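Local structure of peptide methionine sulfoxide reductase msrA/msrB (Neisseria meningitidis, 3BQG) at residues L84-G88 against N89-T93; L72-F75 against F76-V79; Q94-S97 against G98-T102. The protein catalyses, through its MsrA domain, the reduction of methionine sulfoxide back to methionine by way of a sulfenic acid intermediate on a cysteine. The protein carries 1 engineered substitution. All coordinates share one frame; numbering follows the deposited sequence.

Interaction 1. Residues L84-G88 against N89-T93; sequences LNKQG and NDTGT
With CG of Lys-86 turned anti to the backbone N (chi1 177°), the lysine chain runs out beside Thr-91, whose OG1, set beside its own backbone N, meets Lys-86 CG at 3.9 Å. The two side chains pass each other askew on one face of the ribbon. From there the lysine chain stays extended until its last torsion, where a bend (chi4 -57°) turns NZ back onto the turn to donate a 2.7 Å hydrogen bond to Gly-88 O, nearly in line with its C=O. This is a two-residue beta hairpin on the protein surface: strands 86-87 and 90-91 are joined by a type II' turn from Gln-87 to Asp-90, with Gly-88 at the positive phi its first corner requires. Gln-87 and Asp-90 form the hydrogen-bonded pair. Gln-87 N reaches Asp-90 O at 3.0 Å in the carbonyl plane, whereas the 3.1 Å return bond from Asp-90 N comes to Gln-87 O from above the plane of the Gln-87 carbonyl. One water donates to both Gln-87 O and Asp-90 OD1, and the same carboxylate oxygen also bonds the hydroxyl of Tyr-153. Towards the open end, Gly-92 N gives Asn-85 O an almost linear bond of 2.9 Å. Beyond it the Asn-85 and Thr-93 side chains run out together, with Asn-85 OD1 3.4 Å from Thr-93 CA and Thr-93 CG2 alongside the amide.

Interaction 2. Residues L72-F75 against F76-V79; sequences LQYF and FRVV
Phe-75 and Phe-76, neighbours on helix 68-78, cross their rings at a slant, with planes 56° apart and Phe-75 CD2 3.9 Å from Phe-76 CD1. Phe-76 has its CG beside the backbone N (chi1 -64°), which lays its ring back along the helix over the preceding turn. There Phe-76 CE2 meets Leu-72 CB at 4.0 Å, and Gln-73 OE1 comes up to the ring edge near its plane. One face of Phe-75 receives Val-79, whose CG2 makes an off-centre CH-pi contact 4.0 Å from the ring centroid. On another side of the helix Tyr-74 and Arg-77 run alongside each other. Tyr-74 CD1 lies over the rim of one guanidinium face, and the planes are 64° apart; Arg-77 NH1 itself bonds to the carbonyls of Lys-160 and Glu-163. The backbone bond from Phe-76 N to Leu-72 O is 2.9 Å and nearly straight. Phe-75 O takes two donors, Val-78 N and Val-79 N. Leu-72 and Phe-75 face Val-99 of strand 97-101, and Phe-76 meets helix 106-117, the helix-on-sheet packing of an alpha/beta fold.

Interaction 3. Residues Q94-S97 against G98-T102; sequences QYRS and GVYYT
Arg-96 and Tyr-100 meet where the chain leaves a loop and enters strand 97-101, one of the inner strands of the mixed sheet in this alpha/beta domain. Their contact is polar in character but indirect. Arg-96 NE stands 3.6 Å from Tyr-100 OH, too far for a bond, and both atoms instead bind Glu-128 OE1 on the adjacent strand 128-131, the arginine by a salt bridge and the tyrosine by a hydrogen bond. One carboxylate oxygen thus ties the two side chains together, and the positive guanidinium would be expected to keep that glutamate ionised. The other end of the arginine is held as well, since NH1 donates to the carbonyls of Thr-93 and Gly-52. Orientation sets up this meeting: Arg-96 CG sits between the backbone N and the carbonyl carbon (chi1 69°), and the chain then runs extended to NE. The two side chains cross at about a right angle, with the planes of guanidinium and phenol ring 58° apart. Packing supplies the rest. The Tyr-100 ring lies back along its own strand, and its hydroxyl comes close by Gly-98, which has no side chain. Over one face of the Tyr-100 ring, offset toward its rim, Gly-98 C stands 4.2 Å above the plane.

Overall arrangement
The three contacts follow one another along the chain: the helical residues of interaction 2, the hairpin of interaction 1, then the strand entry of interaction 3. Interactions 1 and 3 have centres about 13 Å apart and touch directly, Asn-85 OD1 lying 3.5 Å from Arg-96 CB. The surface hairpin is thereby packed against the loop leading into the sheet. Interaction 2, its centre also about 13 Å from that of interaction 3, sits on the strand through Phe-75 CE2 and Val-99 CG2, 4.0 Å apart. Between interactions 1 and 2, with centres about 17 Å apart, Gln-87 touches Val-79. Gly-98 also bonds Ala-9 of strand 3-10, shortly before Cys-12, which carries the sulfenic acid.

Interaction 1. Residues L84-G88 against N89-T93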
ATOM      1  N   LEU A  84      10.045  -5.248   9.737  1.00 20.17           N
ATOM      2  CA  LEU A  84      10.413  -5.979   8.533  1.00 22.60           C
ATOM      3  C   LEU A  84       9.547  -7.227   8.353  1.00 23.06           C
ATOM      4  O   LEU A  84       9.406  -8.038   9.270  1.00 23.51           O
ATOM      5  CB  LEU A  84      11.887  -6.370   8.601  1.00 23.61           C
ATOM      6  CG  LEU A  84      12.473  -7.046   7.362  1.00 24.60           C
ATOM      7  CD1 LEU A  84      12.339  -6.120   6.157  1.00 26.36           C
ATOM      8  CD2 LEU A  84      13.929  -7.385   7.623  1.00 26.53           C
ATOM      9  N   ASN A  85       8.965  -7.367   7.166  1.00 23.44           N
ATOM     10  CA  ASN A  85       8.106  -8.507   6.844  1.00 23.81           C
ATOM     11  C   ASN A  85       7.058  -8.808   7.907  1.00 24.77           C
ATOM     12  O   ASN A  85       6.851  -9.968   8.270  1.00 25.30           O
ATOM     13  CB  ASN A  85       8.947  -9.756   6.616  1.00 22.20           C
ATOM     14  CG  ASN A  85       9.976  -9.567   5.534  1.00 22.71           C
ATOM     15  OD1 ASN A  85       9.696  -8.969   4.493  1.00 23.19           O
ATOM     16  ND2 ASN A  85      11.174 -10.085   5.763  1.00 20.57           N
ATOM     17  N   LYS A  86       6.385  -7.771   8.391  1.00 25.10           N
ATOM     18  CA  LYS A  86       5.363  -7.955   9.409  1.00 27.13           C
ATOM     19  C   LYS A  86       4.528  -6.704   9.682  1.00 26.36           C
ATOM     20  O   LYS A  86       5.063  -5.622   9.908  1.00 26.15           O
ATOM     21  CB  LYS A  86       6.018  -8.428  10.715  1.00 28.08           C
ATOM     22  CG  LYS A  86       5.065  -8.600  11.883  1.00 32.33           C
ATOM     23  CD  LYS A  86       5.830  -8.980  13.151  1.00 34.03           C
ATOM     24  CE  LYS A  86       4.890  -9.221  14.320  1.00 37.20           C
ATOM     25  NZ  LYS A  86       4.028  -8.036  14.611  1.00 41.43           N
ATOM     26  N   GLN A  87       3.211  -6.868   9.641  1.00 26.07           N
ATOM     27  CA  GLN A  87       2.271  -5.783   9.922  1.00 27.21           C
ATOM     28  C   GLN A  87       1.170  -6.437  10.733  1.00 27.62           C
ATOM     29  O   GLN A  87       0.502  -7.349  10.257  1.00 26.88           O
ATOM     30  CB  GLN A  87       1.690  -5.188   8.632  1.00 23.70           C
ATOM     31  CG  GLN A  87       2.689  -4.422   7.783  1.00 21.47           C
ATOM     32  CD  GLN A  87       3.177  -3.132   8.439  1.00 21.72           C
ATOM     33  OE1 GLN A  87       4.346  -2.768   8.309  1.00 21.45           O
ATOM     34  NE2 GLN A  87       2.283  -2.433   9.127  1.00 20.09           N
ATOM     35  N   GLY A  88       0.987  -5.980  11.963  1.00 29.93           N
ATOM     36  CA  GLY A  88      -0.025  -6.581  12.805  1.00 30.89           C
ATOM     37  C   GLY A  88       0.411  -7.999  13.126  1.00 33.08           C
ATOM     38  O   GLY A  88       1.556  -8.231  13.528  1.00 34.97           O
ATOM     39  N   ASN A  89      -0.493  -8.956  12.951  1.00 34.68           N
ATOM     40  CA  ASN A  89      -0.179 -10.349  13.239  1.00 36.57           C
ATOM     41  C   ASN A  89       0.275 -11.103  11.990  1.00 35.93           C
ATOM     42  O   ASN A  89       0.579 -12.297  12.049  1.00 35.96           O
ATOM     43  CB  ASN A  89      -1.405 -11.037  13.845  1.00 37.63           C
ATOM     44  CG  ASN A  89      -2.002 -10.246  14.988  1.00 40.32           C
ATOM     45  OD1 ASN A  89      -1.304  -9.883  15.941  1.00 41.41           O
ATOM     46  ND2 ASN A  89      -3.303  -9.969  14.902  1.00 38.99           N
ATOM     47  N   ASP A  90       0.338 -10.392  10.867  1.00 33.50           N
ATOM     48  CA  ASP A  90       0.734 -10.983   9.594  1.00 31.49           C
ATOM     49  C   ASP A  90       2.249 -10.941   9.368  1.00 29.77           C
ATOM     50  O   ASP A  90       2.852  -9.867   9.340  1.00 27.93           O
ATOM     51  CB  ASP A  90       0.001 -10.252   8.469  1.00 32.48           C
ATOM     52  CG  ASP A  90      -1.510 -10.365   8.598  1.00 34.58           C
ATOM     53  OD1 ASP A  90      -2.221  -9.392   8.269  1.00 36.13           O
ATOM     54  OD2 ASP A  90      -1.994 -11.434   9.021  1.00 34.88           O
ATOM     55  N   THR A  91       2.853 -12.115   9.194  1.00 26.32           N
ATOM     56  CA  THR A  91       4.296 -12.217   8.991  1.00 25.93           C
ATOM     57  C   THR A  91       4.660 -12.860   7.652  1.00 23.07           C
ATOM     58  O   THR A  91       4.006 -13.802   7.211  1.00 23.89           O
ATOM     59  CB  THR A  91       4.945 -13.048  10.124  1.00 29.23           C
ATOM     60  OG1 THR A  91       4.635 -12.455  11.390  1.00 32.29           O
ATOM     61  CG2 THR A  91       6.463 -13.100   9.954  1.00 31.81           C
ATOM     62  N   GLY A  92       5.707 -12.352   7.009  1.00 20.62           N
ATOM     63  CA  GLY A  92       6.130 -12.904   5.730  1.00 17.40           C
ATOM     64  C   GLY A  92       6.476 -11.812   4.738  1.00 16.50           C
ATOM     65  O   GLY A  92       6.012 -10.680   4.884  1.00 18.04           O
ATOM     66  N   THR A  93       7.279 -12.129   3.726  1.00 15.65           N
ATOM     67  CA  THR A  93       7.653 -11.119   2.744  1.00 14.89           C
ATOM     68  C   THR A  93       6.450 -10.545   2.002  1.00 14.64           C
ATOM     69  O   THR A  93       6.545  -9.467   1.428  1.00 16.09           O
ATOM     70  CB  THR A  93       8.653 -11.665   1.687  1.00 14.91           C
ATOM     71  OG1 THR A  93       8.093 -12.815   1.043  1.00 18.20           O
ATOM     72  CG2 THR A  93       9.973 -12.029   2.337  1.00 13.81           C
TER
HETATM   73  O   HOH W   1      -1.455  -7.118   7.700  1.00 21.52           O

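Interaction 2. Residues L72-F75 against F76-V79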
ATOM      1  N   LEU A  72       1.208   9.719   0.611  1.00 19.36           N
ATOM      2  CA  LEU A  72       2.197   9.099   1.484  1.00 20.12           C
ATOM      3  C   LEU A  72       1.904   9.359   2.963  1.00 20.26           C
ATOM      4  O   LEU A  72       2.129   8.487   3.806  1.00 20.60           O
ATOM      5  CB  LEU A  72       3.606   9.576   1.121  1.00 18.95           C
ATOM      6  CG  LEU A  72       4.088   9.134  -0.269  1.00 19.68           C
ATOM      7  CD1 LEU A  72       5.520   9.603  -0.497  1.00 18.60           C
ATOM      8  CD2 LEU A  72       4.010   7.613  -0.383  1.00 17.67           C
ATOM      9  N   GLN A  73       1.401  10.548   3.288  1.00 19.35           N
ATOM     10  CA  GLN A  73       1.081  10.845   4.681  1.00 18.67           C
ATOM     11  C   GLN A  73      -0.040   9.923   5.165  1.00 19.14           C
ATOM     12  O   GLN A  73       0.015   9.410   6.282  1.00 20.39           O
ATOM     13  CB  GLN A  73       0.681  12.314   4.845  1.00 21.77           C
ATOM     14  CG  GLN A  73       1.807  13.285   4.508  1.00 23.88           C
ATOM     15  CD  GLN A  73       3.065  13.031   5.330  1.00 24.31           C
ATOM     16  OE1 GLN A  73       4.147  12.810   4.783  1.00 26.61           O
ATOM     17  NE2 GLN A  73       2.926  13.064   6.646  1.00 24.59           N
ATOM     18  N   TYR A  74      -1.050   9.706   4.327  1.00 17.46           N
ATOM     19  CA  TYR A  74      -2.152   8.811   4.683  1.00 18.57           C
ATOM     20  C   TYR A  74      -1.596   7.400   4.895  1.00 18.22           C
ATOM     21  O   TYR A  74      -2.042   6.666   5.777  1.00 16.35           O
ATOM     22  CB  TYR A  74      -3.201   8.778   3.564  1.00 20.26           C
ATOM     23  CG  TYR A  74      -4.173   9.943   3.583  1.00 23.27           C
ATOM     24  CD1 TYR A  74      -5.086  10.096   4.629  1.00 25.32           C
ATOM     25  CD2 TYR A  74      -4.204  10.867   2.540  1.00 24.64           C
ATOM     26  CE1 TYR A  74      -6.013  11.137   4.634  1.00 26.04           C
ATOM     27  CE2 TYR A  74      -5.130  11.916   2.532  1.00 24.42           C
ATOM     28  CZ  TYR A  74      -6.031  12.039   3.582  1.00 26.93           C
ATOM     29  OH  TYR A  74      -6.966  13.049   3.578  1.00 28.41           O
ATOM     30  N   PHE A  75      -0.620   7.037   4.069  1.00 16.93           N
ATOM     31  CA  PHE A  75       0.028   5.728   4.145  1.00 16.55           C
ATOM     32  C   PHE A  75       0.700   5.572   5.505  1.00 17.12           C
ATOM     33  O   PHE A  75       0.429   4.616   6.235  1.00 16.46           O
ATOM     34  CB  PHE A  75       1.078   5.618   3.032  1.00 17.17           C
ATOM     35  CG  PHE A  75       1.823   4.313   3.009  1.00 16.82           C
ATOM     36  CD1 PHE A  75       1.164   3.120   2.734  1.00 16.32           C
ATOM     37  CD2 PHE A  75       3.202   4.288   3.202  1.00 17.75           C
ATOM     38  CE1 PHE A  75       1.867   1.918   2.652  1.00 17.10           C
ATOM     39  CE2 PHE A  75       3.919   3.087   3.122  1.00 18.05           C
ATOM     40  CZ  PHE A  75       3.248   1.903   2.842  1.00 17.12           C
ATOM     41  N   PHE A  76       1.568   6.526   5.841  1.00 17.17           N
ATOM     42  CA  PHE A  76       2.310   6.508   7.102  1.00 19.09           C
ATOM     43  C   PHE A  76       1.440   6.550   8.352  1.00 19.79           C
ATOM     44  O   PHE A  76       1.879   6.149   9.427  1.00 19.81           O
ATOM     45  CB  PHE A  76       3.301   7.679   7.168  1.00 19.43           C
ATOM     46  CG  PHE A  76       4.387   7.627   6.130  1.00 20.23           C
ATOM     47  CD1 PHE A  76       5.076   6.444   5.877  1.00 22.44           C
ATOM     48  CD2 PHE A  76       4.723   8.765   5.406  1.00 20.63           C
ATOM     49  CE1 PHE A  76       6.090   6.396   4.915  1.00 23.36           C
ATOM     50  CE2 PHE A  76       5.732   8.729   4.445  1.00 22.24           C
ATOM     51  CZ  PHE A  76       6.415   7.541   4.197  1.00 20.74           C
ATOM     52  N   ARG A  77       0.221   7.060   8.218  1.00 20.76           N
ATOM     53  CA  ARG A  77      -0.686   7.151   9.352  1.00 22.01           C
ATOM     54  C   ARG A  77      -1.105   5.785   9.886  1.00 22.20           C
ATOM     55  O   ARG A  77      -1.316   5.619  11.087  1.00 22.64           O
ATOM     56  CB  ARG A  77      -1.938   7.947   8.960  1.00 22.23           C
ATOM     57  CG  ARG A  77      -2.992   8.031  10.052  1.00 24.71           C
ATOM     58  CD  ARG A  77      -4.198   8.854   9.602  1.00 25.82           C
ATOM     59  NE  ARG A  77      -3.840  10.233   9.279  1.00 25.36           N
ATOM     60  CZ  ARG A  77      -4.685  11.118   8.759  1.00 26.66           C
ATOM     61  NH1 ARG A  77      -5.935  10.765   8.504  1.00 26.70           N
ATOM     62  NH2 ARG A  77      -4.281  12.353   8.483  1.00 28.38           N
ATOM     63  N   VAL A  78      -1.200   4.798   9.001  1.00 21.52           N
ATOM     64  CA  VAL A  78      -1.652   3.476   9.413  1.00 21.00           C
ATOM     65  C   VAL A  78      -0.691   2.301   9.222  1.00 21.29           C
ATOM     66  O   VAL A  78      -0.974   1.189   9.672  1.00 20.78           O
ATOM     67  CB  VAL A  78      -2.988   3.145   8.711  1.00 20.87           C
ATOM     68  CG1 VAL A  78      -4.037   4.204   9.080  1.00 23.64           C
ATOM     69  CG2 VAL A  78      -2.793   3.104   7.208  1.00 20.03           C
ATOM     70  N   VAL A  79       0.436   2.537   8.558  1.00 19.15           N
ATOM     71  CA  VAL A  79       1.419   1.484   8.331  1.00 17.23           C
ATOM     72  C   VAL A  79       2.635   1.670   9.245  1.00 15.94           C
ATOM     73  O   VAL A  79       3.121   2.789   9.416  1.00 17.16           O
ATOM     74  CB  VAL A  79       1.882   1.476   6.847  1.00 17.51           C
ATOM     75  CG1 VAL A  79       2.982   0.449   6.633  1.00 18.94           C
ATOM     76  CG2 VAL A  79       0.688   1.176   5.936  1.00 20.04           C
TER

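Interaction 3. Residues Q94-S97 against G98-T102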
ATOM      1  N   GLN A  94       5.322 -11.253   2.003  1.00 14.83           N
ATOM      2  CA  GLN A  94       4.146 -10.753   1.295  1.00 15.53           C
ATOM      3  C   GLN A  94       3.466  -9.601   2.037  1.00 15.79           C
ATOM      4  O   GLN A  94       2.564  -8.955   1.495  1.00 14.56           O
ATOM      5  CB  GLN A  94       3.146 -11.888   1.032  1.00 17.11           C
ATOM      6  CG  GLN A  94       2.178 -12.201   2.160  1.00 21.98           C
ATOM      7  CD  GLN A  94       1.475 -13.537   1.954  1.00 25.81           C
ATOM      8  OE1 GLN A  94       2.050 -14.595   2.219  1.00 25.39           O
ATOM      9  NE2 GLN A  94       0.230 -13.496   1.467  1.00 26.27           N
ATOM     10  N   TYR A  95       3.910  -9.346   3.269  1.00 14.49           N
ATOM     11  CA  TYR A  95       3.368  -8.266   4.089  1.00 14.72           C
ATOM     12  C   TYR A  95       4.422  -7.175   4.315  1.00 14.50           C
ATOM     13  O   TYR A  95       4.250  -6.313   5.180  1.00 14.15           O
ATOM     14  CB  TYR A  95       2.892  -8.806   5.450  1.00 15.72           C
ATOM     15  CG  TYR A  95       1.837  -9.891   5.343  1.00 18.10           C
ATOM     16  CD1 TYR A  95       0.590  -9.621   4.785  1.00 17.70           C
ATOM     17  CD2 TYR A  95       2.100 -11.194   5.766  1.00 18.30           C
ATOM     18  CE1 TYR A  95      -0.368 -10.619   4.648  1.00 20.45           C
ATOM     19  CE2 TYR A  95       1.148 -12.206   5.634  1.00 20.52           C
ATOM     20  CZ  TYR A  95      -0.082 -11.908   5.071  1.00 20.63           C
ATOM     21  OH  TYR A  95      -1.017 -12.902   4.910  1.00 25.47           O
ATOM     22  N   ARG A  96       5.509  -7.217   3.543  1.00 13.20           N
ATOM     23  CA  ARG A  96       6.575  -6.225   3.671  1.00 14.31           C
ATOM     24  C   ARG A  96       6.050  -4.851   3.272  1.00 13.75           C
ATOM     25  O   ARG A  96       5.120  -4.755   2.468  1.00 13.81           O
ATOM     26  CB  ARG A  96       7.779  -6.606   2.787  1.00 12.10           C
ATOM     27  CG  ARG A  96       7.564  -6.519   1.265  1.00 14.73           C
ATOM     28  CD  ARG A  96       8.852  -6.911   0.538  1.00 13.83           C
ATOM     29  NE  ARG A  96       8.773  -6.874  -0.925  1.00 15.21           N
ATOM     30  CZ  ARG A  96       8.299  -7.861  -1.689  1.00 16.51           C
ATOM     31  NH1 ARG A  96       7.850  -8.984  -1.144  1.00 15.01           N
ATOM     32  NH2 ARG A  96       8.292  -7.729  -3.010  1.00 17.55           N
ATOM     33  N   SER A  97       6.626  -3.791   3.835  1.00 12.57           N
ATOM     34  CA  SER A  97       6.182  -2.440   3.495  1.00 13.42           C
ATOM     35  C   SER A  97       6.982  -1.888   2.321  1.00 12.50           C
ATOM     36  O   SER A  97       8.169  -2.176   2.165  1.00 13.38           O
ATOM     37  CB  SER A  97       6.320  -1.492   4.696  1.00 12.57           C
ATOM     38  OG  SER A  97       7.673  -1.367   5.114  1.00 12.83           O
ATOM     39  N   GLY A  98       6.318  -1.101   1.487  1.00 12.25           N
ATOM     40  CA  GLY A  98       7.005  -0.520   0.356  1.00 12.07           C
ATOM     41  C   GLY A  98       6.146   0.407  -0.471  1.00 12.37           C
ATOM     42  O   GLY A  98       4.915   0.338  -0.436  1.00 12.72           O
ATOM     43  N   VAL A  99       6.813   1.296  -1.203  1.00 12.08           N
ATOM     44  CA  VAL A  99       6.144   2.239  -2.092  1.00 12.26           C
ATOM     45  C   VAL A  99       6.798   1.969  -3.457  1.00 12.18           C
ATOM     46  O   VAL A  99       8.023   2.049  -3.577  1.00 13.03           O
ATOM     47  CB  VAL A  99       6.415   3.707  -1.659  1.00 14.49           C
ATOM     48  CG1 VAL A  99       5.771   4.669  -2.653  1.00 12.90           C
ATOM     49  CG2 VAL A  99       5.874   3.946  -0.234  1.00 13.11           C
ATOM     50  N   TYR A 100       6.004   1.637  -4.471  1.00 12.26           N
ATOM     51  CA  TYR A 100       6.554   1.348  -5.792  1.00 12.30           C
ATOM     52  C   TYR A 100       5.996   2.328  -6.811  1.00 12.89           C
ATOM     53  O   TYR A 100       4.801   2.609  -6.840  1.00 13.75           O
ATOM     54  CB  TYR A 100       6.252  -0.102  -6.192  1.00 12.72           C
ATOM     55  CG  TYR A 100       6.561  -1.094  -5.086  1.00 12.68           C
ATOM     56  CD1 TYR A 100       7.839  -1.181  -4.529  1.00 13.84           C
ATOM     57  CD2 TYR A 100       5.558  -1.910  -4.560  1.00 16.64           C
ATOM     58  CE1 TYR A 100       8.107  -2.062  -3.459  1.00 14.19           C
ATOM     59  CE2 TYR A 100       5.810  -2.789  -3.497  1.00 13.93           C
ATOM     60  CZ  TYR A 100       7.078  -2.857  -2.952  1.00 15.55           C
ATOM     61  OH  TYR A 100       7.289  -3.695  -1.876  1.00 14.93           O
ATOM     62  N   TYR A 101       6.868   2.832  -7.671  1.00 13.50           N
ATOM     63  CA  TYR A 101       6.471   3.838  -8.651  1.00 15.89           C
ATOM     64  C   TYR A 101       6.732   3.469 -10.110  1.00 17.90           C
ATOM     65  O   TYR A 101       7.605   2.659 -10.410  1.00 17.55           O
ATOM     66  CB  TYR A 101       7.209   5.132  -8.324  1.00 12.85           C
ATOM     67  CG  TYR A 101       8.703   4.930  -8.262  1.00 13.82           C
ATOM     68  CD1 TYR A 101       9.473   4.903  -9.427  1.00 13.71           C
ATOM     69  CD2 TYR A 101       9.346   4.683  -7.047  1.00 12.43           C
ATOM     70  CE1 TYR A 101      10.837   4.631  -9.380  1.00 13.59           C
ATOM     71  CE2 TYR A 101      10.706   4.411  -6.997  1.00 12.30           C
ATOM     72  CZ  TYR A 101      11.451   4.382  -8.162  1.00 13.47           C
ATOM     73  OH  TYR A 101      12.792   4.085  -8.112  1.00 14.65           O
ATOM     74  N   THR A 102       5.979   4.107 -11.006  1.00 20.10           N
ATOM     75  CA  THR A 102       6.104   3.894 -12.442  1.00 22.36           C
ATOM     76  C   THR A 102       6.799   5.079 -13.117  1.00 23.60           C
ATOM     77  O   THR A 102       7.166   5.003 -14.292  1.00 23.60           O
ATOM     78  CB  THR A 102       4.728   3.669 -13.098  1.00 22.73           C
ATOM     79  OG1 THR A 102       3.850   4.744 -12.754  1.00 25.09           O
ATOM     80  CG2 THR A 102       4.125   2.355 -12.617  1.00 23.57           C
TER